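Local coordinates for oligopeptide ABC transporter, periplasmic oligopeptide-binding protein, putative (Thermotoga maritima MSB8, PDB 5IPW) that probably binds oligopeptides outside the cytoplasmic membrane as the solute-binding component of an ABC-type peptide uptake system, at residues Y345-E350 / K354-V359; D516-G521 / L586-T591. One frame throughout, in Å; residues are numbered along the deposited sequence.

Contact 1 lies within a single loop-helix unit, where residues 345-350 lead from strand 340-343 into helix 350-357, whereas contact 2 joins the loop 516-521 to residues 586-591, which run into strand 589-591, 65 residues apart at their closest ends. Their centres are about 13 Å apart, and Tyr-345 bridges them. Its OH lies 2.7 Å from Trp-587 O, a probable hydrogen bond, while its ring meets that of Trp-587 edge-to-face and its CD2 packs 3.3 Å from Trp-518 O. A further touch runs from Ala-346 CB to Gly-521 CA, at 3.8 Å. Strand 340-343, which leads into contact 1, also pairs with strand 589-591 of contact 2, so both belong to one sheet region of this solute-binding protein.

Contact 1: Y345-E350 / K354-V359; sequences YAHSDE and KVFNDV
With CG anti to its carbonyl carbon (chi1 -75°), Asn-357 turns its amide back toward Tyr-345, whose ring, its CG likewise beside the backbone N, runs beside the backbone carbonyl of Phe-356. Asn-357 ND2 donates to Tyr-345 O at 3.2 Å, the acceptor close to the amide plane and the N-H fairly straight at 164°. The same nitrogen also bonds to Arg-353 O, a second tie that should fix the amide's rotation. OD1 of Asn-357 rests 3.6 Å from Tyr-345 CB. At the ring edge, Tyr-345 CE1 comes within 3.5 Å of Phe-356 O.

The arrangement is a strand-loop-helix connection: Asp-349 N-caps helix 350-357, and the first turn continues with Lys-354 N donating to Glu-350 O at 3.3 Å. The aliphatic CG of Lys-354 lies against that same oxygen, while the bent chain carries its end away. Before the cap, the imidazole of His-347 meets the Phe-356 ring obliquely, CD2 of His-347 to CE2 of Phe-356 at 3.8 Å, with the planes at 74°. Asp-488 bonds to His-347 NE2, and Phe-441 meets the Phe-356 ring edge-to-face.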
ATOM      1  N   TYR A 345      22.727   1.679 -17.817  1.00 51.26           N
ATOM      2  CA  TYR A 345      22.836   2.858 -18.688  1.00 51.50           C
ATOM      3  C   TYR A 345      23.998   3.770 -18.303  1.00 52.87           C
ATOM      4  O   TYR A 345      24.216   4.813 -18.929  1.00 54.75           O
ATOM      5  CB  TYR A 345      21.518   3.632 -18.686  1.00 52.49           C
ATOM      6  CG  TYR A 345      20.335   2.721 -18.893  1.00 53.71           C
ATOM      7  CD1 TYR A 345      20.166   2.040 -20.085  1.00 53.95           C
ATOM      8  CD2 TYR A 345      19.412   2.507 -17.880  1.00 55.38           C
ATOM      9  CE1 TYR A 345      19.097   1.188 -20.276  1.00 55.85           C
ATOM     10  CE2 TYR A 345      18.337   1.652 -18.057  1.00 55.59           C
ATOM     11  CZ  TYR A 345      18.185   0.999 -19.257  1.00 55.88           C
ATOM     12  OH  TYR A 345      17.125   0.150 -19.437  1.00 54.01           O
ATOM     13  N   ALA A 346      24.724   3.383 -17.256  1.00 53.09           N
ATOM     14  CA  ALA A 346      26.017   3.974 -16.938  1.00 51.72           C
ATOM     15  C   ALA A 346      27.138   2.934 -17.087  1.00 48.39           C
ATOM     16  O   ALA A 346      28.174   3.049 -16.454  1.00 47.12           O
ATOM     17  CB  ALA A 346      25.998   4.548 -15.529  1.00 51.94           C
ATOM     18  N   HIS A 347      26.933   1.943 -17.950  1.00 47.65           N
ATOM     19  CA  HIS A 347      27.899   0.857 -18.142  1.00 50.33           C
ATOM     20  C   HIS A 347      29.318   1.358 -18.377  1.00 52.68           C
ATOM     21  O   HIS A 347      29.527   2.300 -19.138  1.00 54.65           O
ATOM     22  CB  HIS A 347      27.506  -0.016 -19.333  1.00 49.31           C
ATOM     23  CG  HIS A 347      27.949  -1.435 -19.200  1.00 49.58           C
ATOM     24  ND1 HIS A 347      29.275  -1.802 -19.224  1.00 50.25           N
ATOM     25  CD2 HIS A 347      27.245  -2.578 -19.026  1.00 49.53           C
ATOM     26  CE1 HIS A 347      29.370  -3.112 -19.079  1.00 52.06           C
ATOM     27  NE2 HIS A 347      28.152  -3.607 -18.953  1.00 49.88           N
ATOM     28  N   SER A 348      30.290   0.704 -17.746  1.00 53.35           N
ATOM     29  CA  SER A 348      31.685   1.135 -17.841  1.00 54.44           C
ATOM     30  C   SER A 348      32.233   0.979 -19.260  1.00 53.62           C
ATOM     31  O   SER A 348      32.904   1.872 -19.774  1.00 54.59           O
ATOM     32  CB  SER A 348      32.541   0.370 -16.838  1.00 54.82           C
ATOM     33  OG  SER A 348      32.159   0.726 -15.519  1.00 57.44           O
ATOM     34  N   ASP A 349      31.965  -0.172 -19.862  1.00 52.85           N
ATOM     35  CA  ASP A 349      32.155  -0.401 -21.293  1.00 53.66           C
ATOM     36  C   ASP A 349      31.382   0.603 -22.170  1.00 55.50           C
ATOM     37  O   ASP A 349      30.174   0.503 -22.341  1.00 54.70           O
ATOM     38  CB  ASP A 349      31.750  -1.841 -21.632  1.00 53.28           C
ATOM     39  CG  ASP A 349      31.982  -2.195 -23.088  1.00 54.79           C
ATOM     40  OD1 ASP A 349      32.117  -1.277 -23.927  1.00 52.83           O
ATOM     41  OD2 ASP A 349      32.020  -3.407 -23.397  1.00 55.47           O
ATOM     42  N   GLU A 350      32.117   1.540 -22.756  1.00 59.42           N
ATOM     43  CA  GLU A 350      31.546   2.634 -23.540  1.00 62.07           C
ATOM     44  C   GLU A 350      30.745   2.174 -24.766  1.00 59.45           C
ATOM     45  O   GLU A 350      29.827   2.862 -25.213  1.00 58.06           O
ATOM     46  CB  GLU A 350      32.679   3.558 -23.989  1.00 68.92           C
ATOM     47  CG  GLU A 350      32.271   5.005 -24.214  1.00 75.92           C
ATOM     48  CD  GLU A 350      33.375   5.978 -23.830  1.00 81.62           C
ATOM     49  OE1 GLU A 350      34.555   5.707 -24.151  1.00 85.45           O
ATOM     50  OE2 GLU A 350      33.062   7.012 -23.199  1.00 83.92           O
ATOM     51  N   LYS A 354      26.550   2.761 -25.138  1.00 66.51           N
ATOM     52  CA  LYS A 354      25.937   3.380 -26.324  1.00 66.58           C
ATOM     53  C   LYS A 354      24.741   2.590 -26.847  1.00 61.26           C
ATOM     54  O   LYS A 354      23.659   3.146 -27.039  1.00 56.28           O
ATOM     55  CB  LYS A 354      26.970   3.543 -27.446  1.00 73.05           C
ATOM     56  CG  LYS A 354      27.801   4.817 -27.358  1.00 80.07           C
ATOM     57  CD  LYS A 354      27.148   5.996 -28.080  1.00 83.76           C
ATOM     58  CE  LYS A 354      27.588   6.108 -29.536  1.00 85.69           C
ATOM     59  NZ  LYS A 354      27.139   4.962 -30.375  1.00 87.27           N
ATOM     60  N   VAL A 355      24.945   1.294 -27.073  1.00 58.20           N
ATOM     61  CA  VAL A 355      23.865   0.394 -27.482  1.00 57.98           C
ATOM     62  C   VAL A 355      22.701   0.423 -26.483  1.00 59.15           C
ATOM     63  O   VAL A 355      21.535   0.490 -26.884  1.00 62.64           O
ATOM     64  CB  VAL A 355      24.380  -1.052 -27.627  1.00 60.07           C
ATOM     65  CG1 VAL A 355      23.232  -2.055 -27.725  1.00 59.02           C
ATOM     66  CG2 VAL A 355      25.298  -1.163 -28.841  1.00 61.70           C
ATOM     67  N   PHE A 356      23.030   0.382 -25.191  1.00 58.39           N
ATOM     68  CA  PHE A 356      22.035   0.336 -24.100  1.00 57.36           C
ATOM     69  C   PHE A 356      21.180   1.609 -23.975  1.00 57.44           C
ATOM     70  O   PHE A 356      19.987   1.529 -23.693  1.00 58.42           O
ATOM     71  CB  PHE A 356      22.734   0.046 -22.756  1.00 55.36           C
ATOM     72  CG  PHE A 356      23.149  -1.401 -22.553  1.00 52.78           C
ATOM     73  CD1 PHE A 356      23.001  -2.361 -23.549  1.00 53.26           C
ATOM     74  CD2 PHE A 356      23.727  -1.786 -21.357  1.00 52.74           C
ATOM     75  CE1 PHE A 356      23.398  -3.672 -23.338  1.00 51.99           C
ATOM     76  CE2 PHE A 356      24.127  -3.093 -21.143  1.00 52.53           C
ATOM     77  CZ  PHE A 356      23.961  -4.036 -22.135  1.00 52.27           C
ATOM     78  N   ASN A 357      21.777   2.775 -24.184  1.00 58.22           N
ATOM     79  CA  ASN A 357      21.035   4.036 -24.103  1.00 62.02           C
ATOM     80  C   ASN A 357      20.244   4.385 -25.360  1.00 63.35           C
ATOM     81  O   ASN A 357      19.533   5.389 -25.391  1.00 61.87           O
ATOM     82  CB  ASN A 357      21.974   5.186 -23.769  1.00 62.59           C
ATOM     83  CG  ASN A 357      22.392   5.181 -22.317  1.00 64.65           C
ATOM     84  OD1 ASN A 357      21.776   5.846 -21.485  1.00 65.00           O
ATOM     85  ND2 ASN A 357      23.433   4.419 -22.000  1.00 66.62           N
ATOM     86  N   ASP A 358      20.384   3.567 -26.398  1.00 67.82           N
ATOM     87  CA  ASP A 358      19.597   3.726 -27.605  1.00 69.75           C
ATOM     88  C   ASP A 358      18.212   3.160 -27.337  1.00 68.71           C
ATOM     89  O   ASP A 358      18.046   1.948 -27.209  1.00 68.28           O
ATOM     90  CB  ASP A 358      20.262   3.003 -28.780  1.00 71.75           C
ATOM     91  CG  ASP A 358      19.633   3.346 -30.128  1.00 72.70           C
ATOM     92  OD1 ASP A 358      18.594   4.046 -30.170  1.00 74.15           O
ATOM     93  OD2 ASP A 358      20.190   2.903 -31.154  1.00 70.82           O
ATOM     94  N   VAL A 359      17.229   4.054 -27.254  1.00 67.46           N
ATOM     95  CA  VAL A 359      15.830   3.684 -27.012  1.00 67.31           C
ATOM     96  C   VAL A 359      15.402   2.496 -27.870  1.00 66.15           C
ATOM     97  O   VAL A 359      14.739   1.566 -27.397  1.00 63.85           O
ATOM     98  CB  VAL A 359      14.874   4.855 -27.335  1.00 68.77           C
ATOM     99  CG1 VAL A 359      13.438   4.472 -26.999  1.00 66.39           C
ATOM    100  CG2 VAL A 359      15.274   6.123 -26.582  1.00 70.03           C
TER

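Contact 2: D516-G521 / L586-T591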
ATOM      1  N   ASP A 516      16.617   2.991  -7.382  1.00 50.37           N
ATOM      2  CA  ASP A 516      16.270   1.769  -8.083  1.00 51.19           C
ATOM      3  C   ASP A 516      17.384   1.425  -9.046  1.00 49.68           C
ATOM      4  O   ASP A 516      18.157   2.284  -9.449  1.00 51.34           O
ATOM      5  CB  ASP A 516      14.972   1.916  -8.868  1.00 53.99           C
ATOM      6  CG  ASP A 516      14.497   0.595  -9.437  1.00 55.48           C
ATOM      7  OD1 ASP A 516      13.946  -0.216  -8.658  1.00 59.34           O
ATOM      8  OD2 ASP A 516      14.701   0.348 -10.647  1.00 54.82           O
ATOM      9  N   PHE A 517      17.441   0.162  -9.432  1.00 49.08           N
ATOM     10  CA  PHE A 517      18.487  -0.316 -10.310  1.00 50.24           C
ATOM     11  C   PHE A 517      18.604   0.456 -11.616  1.00 50.97           C
ATOM     12  O   PHE A 517      19.723   0.661 -12.096  1.00 52.91           O
ATOM     13  CB  PHE A 517      18.282  -1.795 -10.615  1.00 49.84           C
ATOM     14  CG  PHE A 517      18.308  -2.660  -9.399  1.00 50.43           C
ATOM     15  CD1 PHE A 517      19.412  -2.665  -8.569  1.00 50.11           C
ATOM     16  CD2 PHE A 517      17.228  -3.459  -9.075  1.00 52.73           C
ATOM     17  CE1 PHE A 517      19.442  -3.455  -7.441  1.00 51.43           C
ATOM     18  CE2 PHE A 517      17.253  -4.255  -7.945  1.00 52.54           C
ATOM     19  CZ  PHE A 517      18.363  -4.257  -7.130  1.00 51.62           C
ATOM     20  N   TRP A 518      17.478   0.892 -12.186  1.00 50.18           N
ATOM     21  CA  TRP A 518      17.501   1.451 -13.546  1.00 50.30           C
ATOM     22  C   TRP A 518      18.265   2.771 -13.651  1.00 48.70           C
ATOM     23  O   TRP A 518      18.825   3.061 -14.696  1.00 50.31           O
ATOM     24  CB  TRP A 518      16.093   1.544 -14.186  1.00 51.88           C
ATOM     25  CG  TRP A 518      15.184   2.676 -13.736  1.00 51.19           C
ATOM     26  CD1 TRP A 518      14.198   2.605 -12.798  1.00 51.84           C
ATOM     27  CD2 TRP A 518      15.140   4.012 -14.258  1.00 51.67           C
ATOM     28  NE1 TRP A 518      13.565   3.818 -12.676  1.00 52.27           N
ATOM     29  CE2 TRP A 518      14.120   4.699 -13.564  1.00 52.22           C
ATOM     30  CE3 TRP A 518      15.873   4.699 -15.231  1.00 52.72           C
ATOM     31  CZ2 TRP A 518      13.825   6.049 -13.798  1.00 52.44           C
ATOM     32  CZ3 TRP A 518      15.575   6.050 -15.466  1.00 51.83           C
ATOM     33  CH2 TRP A 518      14.562   6.703 -14.748  1.00 51.40           C
ATOM     34  N   TYR A 519      18.325   3.548 -12.572  1.00 47.06           N
ATOM     35  CA  TYR A 519      19.105   4.783 -12.594  1.00 47.43           C
ATOM     36  C   TYR A 519      20.229   4.818 -11.576  1.00 46.43           C
ATOM     37  O   TYR A 519      20.766   5.886 -11.298  1.00 47.00           O
ATOM     38  CB  TYR A 519      18.201   6.002 -12.407  1.00 48.42           C
ATOM     39  CG  TYR A 519      17.463   6.074 -11.093  1.00 48.75           C
ATOM     40  CD1 TYR A 519      18.036   6.673  -9.977  1.00 48.80           C
ATOM     41  CD2 TYR A 519      16.177   5.577 -10.979  1.00 48.77           C
ATOM     42  CE1 TYR A 519      17.352   6.754  -8.781  1.00 49.52           C
ATOM     43  CE2 TYR A 519      15.485   5.655  -9.790  1.00 48.35           C
ATOM     44  CZ  TYR A 519      16.076   6.240  -8.694  1.00 48.91           C
ATOM     45  OH  TYR A 519      15.392   6.319  -7.505  1.00 50.12           O
ATOM     46  N   ILE A 520      20.613   3.662 -11.050  1.00 45.88           N
ATOM     47  CA  ILE A 520      21.525   3.629  -9.908  1.00 46.90           C
ATOM     48  C   ILE A 520      22.900   4.213 -10.253  1.00 48.34           C
ATOM     49  O   ILE A 520      23.462   4.975  -9.469  1.00 51.00           O
ATOM     50  CB  ILE A 520      21.626   2.212  -9.287  1.00 45.68           C
ATOM     51  CG1 ILE A 520      22.315   2.280  -7.927  1.00 46.50           C
ATOM     52  CG2 ILE A 520      22.346   1.233 -10.196  1.00 45.18           C
ATOM     53  CD1 ILE A 520      22.172   1.004  -7.129  1.00 47.70           C
ATOM     54  N   GLY A 521      23.414   3.891 -11.437  1.00 50.81           N
ATOM     55  CA  GLY A 521      24.651   4.486 -11.936  1.00 51.22           C
ATOM     56  C   GLY A 521      24.621   6.006 -12.071  1.00 52.99           C
ATOM     57  O   GLY A 521      25.656   6.653 -11.958  1.00 56.59           O
ATOM     58  N   LEU A 586      12.144   3.382 -22.375  1.00 69.71           N
ATOM     59  CA  LEU A 586      11.737   2.129 -21.734  1.00 71.43           C
ATOM     60  C   LEU A 586      12.832   1.566 -20.836  1.00 69.80           C
ATOM     61  O   LEU A 586      13.296   0.439 -21.031  1.00 71.49           O
ATOM     62  CB  LEU A 586      11.292   1.112 -22.790  1.00 74.21           C
ATOM     63  CG  LEU A 586       9.789   0.831 -22.871  1.00 76.15           C
ATOM     64  CD1 LEU A 586       8.960   2.101 -22.895  1.00 76.17           C
ATOM     65  CD2 LEU A 586       9.498  -0.009 -24.103  1.00 79.45           C
ATOM     66  N   TRP A 587      13.212   2.353 -19.831  1.00 65.75           N
ATOM     67  CA  TRP A 587      14.300   1.984 -18.922  1.00 61.44           C
ATOM     68  C   TRP A 587      14.036   0.698 -18.157  1.00 59.92           C
ATOM     69  O   TRP A 587      14.967  -0.032 -17.836  1.00 58.76           O
ATOM     70  CB  TRP A 587      14.548   3.090 -17.926  1.00 62.72           C
ATOM     71  CG  TRP A 587      15.029   4.332 -18.545  1.00 63.05           C
ATOM     72  CD1 TRP A 587      16.192   4.513 -19.234  1.00 62.61           C
ATOM     73  CD2 TRP A 587      14.373   5.595 -18.516  1.00 63.93           C
ATOM     74  NE1 TRP A 587      16.297   5.819 -19.638  1.00 64.18           N
ATOM     75  CE2 TRP A 587      15.194   6.507 -19.207  1.00 63.99           C
ATOM     76  CE3 TRP A 587      13.168   6.046 -17.967  1.00 65.62           C
ATOM     77  CZ2 TRP A 587      14.847   7.846 -19.369  1.00 65.87           C
ATOM     78  CZ3 TRP A 587      12.824   7.374 -18.124  1.00 66.26           C
ATOM     79  CH2 TRP A 587      13.659   8.261 -18.822  1.00 66.70           C
ATOM     80  N   MET A 588      12.771   0.432 -17.847  1.00 61.17           N
ATOM     81  CA  MET A 588      12.384  -0.856 -17.276  1.00 59.73           C
ATOM     82  C   MET A 588      11.614  -1.651 -18.311  1.00 58.62           C
ATOM     83  O   MET A 588      10.658  -1.154 -18.900  1.00 59.40           O
ATOM     84  CB  MET A 588      11.531  -0.668 -16.020  1.00 59.91           C
ATOM     85  CG  MET A 588      12.333  -0.351 -14.768  1.00 60.17           C
ATOM     86  SD  MET A 588      11.310   0.030 -13.332  1.00 57.91           S
ATOM     87  CE  MET A 588      10.734   1.663 -13.785  1.00 58.45           C
ATOM     88  N   ILE A 589      12.043  -2.886 -18.535  1.00 59.69           N
ATOM     89  CA  ILE A 589      11.364  -3.783 -19.457  1.00 59.80           C
ATOM     90  C   ILE A 589      10.859  -4.965 -18.653  1.00 61.16           C
ATOM     91  O   ILE A 589      11.624  -5.857 -18.284  1.00 61.99           O
ATOM     92  CB  ILE A 589      12.294  -4.261 -20.597  1.00 59.29           C
ATOM     93  CG1 ILE A 589      12.748  -3.068 -21.450  1.00 60.09           C
ATOM     94  CG2 ILE A 589      11.583  -5.286 -21.467  1.00 57.43           C
ATOM     95  CD1 ILE A 589      13.853  -3.396 -22.431  1.00 60.47           C
ATOM     96  N   GLY A 590       9.566  -4.951 -18.365  1.00 63.84           N
ATOM     97  CA  GLY A 590       8.927  -6.027 -17.610  1.00 66.39           C
ATOM     98  C   GLY A 590       8.189  -7.033 -18.457  1.00 66.90           C
ATOM     99  O   GLY A 590       7.972  -6.828 -19.648  1.00 63.40           O
ATOM    100  N   THR A 591       7.825  -8.136 -17.817  1.00 70.36           N
ATOM    101  CA  THR A 591       6.981  -9.152 -18.416  1.00 78.37           C
ATOM    102  C   THR A 591       5.747  -9.337 -17.564  1.00 88.90           C
ATOM    103  O   THR A 591       5.844  -9.459 -16.339  1.00 98.74           O
ATOM    104  CB  THR A 591       7.702 -10.493 -18.464  1.00 79.18           C
ATOM    105  OG1 THR A 591       8.156 -10.840 -17.147  1.00 75.02           O
ATOM    106  CG2 THR A 591       8.874 -10.413 -19.416  1.00 77.86           C
TER
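The two backbones come closest at Trp-518 and Trp-587, whose CA atoms are 6.3 Å apart, where an irregular turn faces the residues entering strand 589-591. An offset stack of the two indoles carries the contact: their six-membered rings have centroids 4.5 Å apart and planes inclined at 14°. Trp-518 CZ3 sits over one face of Trp-587, displaced toward the rim and 3.3 Å from Trp-587 CD2, while Trp-518 CE3 reaches Trp-587 CB. The indole of Trp-518 gets there with CG between backbone N and carbonyl carbon (chi1 77°).

Met-588 meets the pyrrole end of the same indole. Its chain bends at the last torsion, chi3 -73°, and brings CE to 3.7 Å from Trp-518 CD1; SD lies 4.7 Å from the five-membered ring's centroid, an oblique Met-aromatic contact. In an Asx turn, Trp-518 N donates to Asp-516 OD2 at 3.2 Å from above the carboxylate plane, which should help fix the base of Trp-518, and its NE1 bonds to Val-506 O. Were Trp-587 replaced by an alanine, the Trp-518 indole would be likely to lose its stacking partner and a gap to open beside helix 550-564.

Val-551, Val-552 and Leu-555 of that helix touch Trp-587, and His-582 meets both indoles. Asp-516 reaches Arg-340 by a salt bridge, and Ile-589 pairs by backbone with Ile-341, which ties the segment 586-591 to strand 340-343.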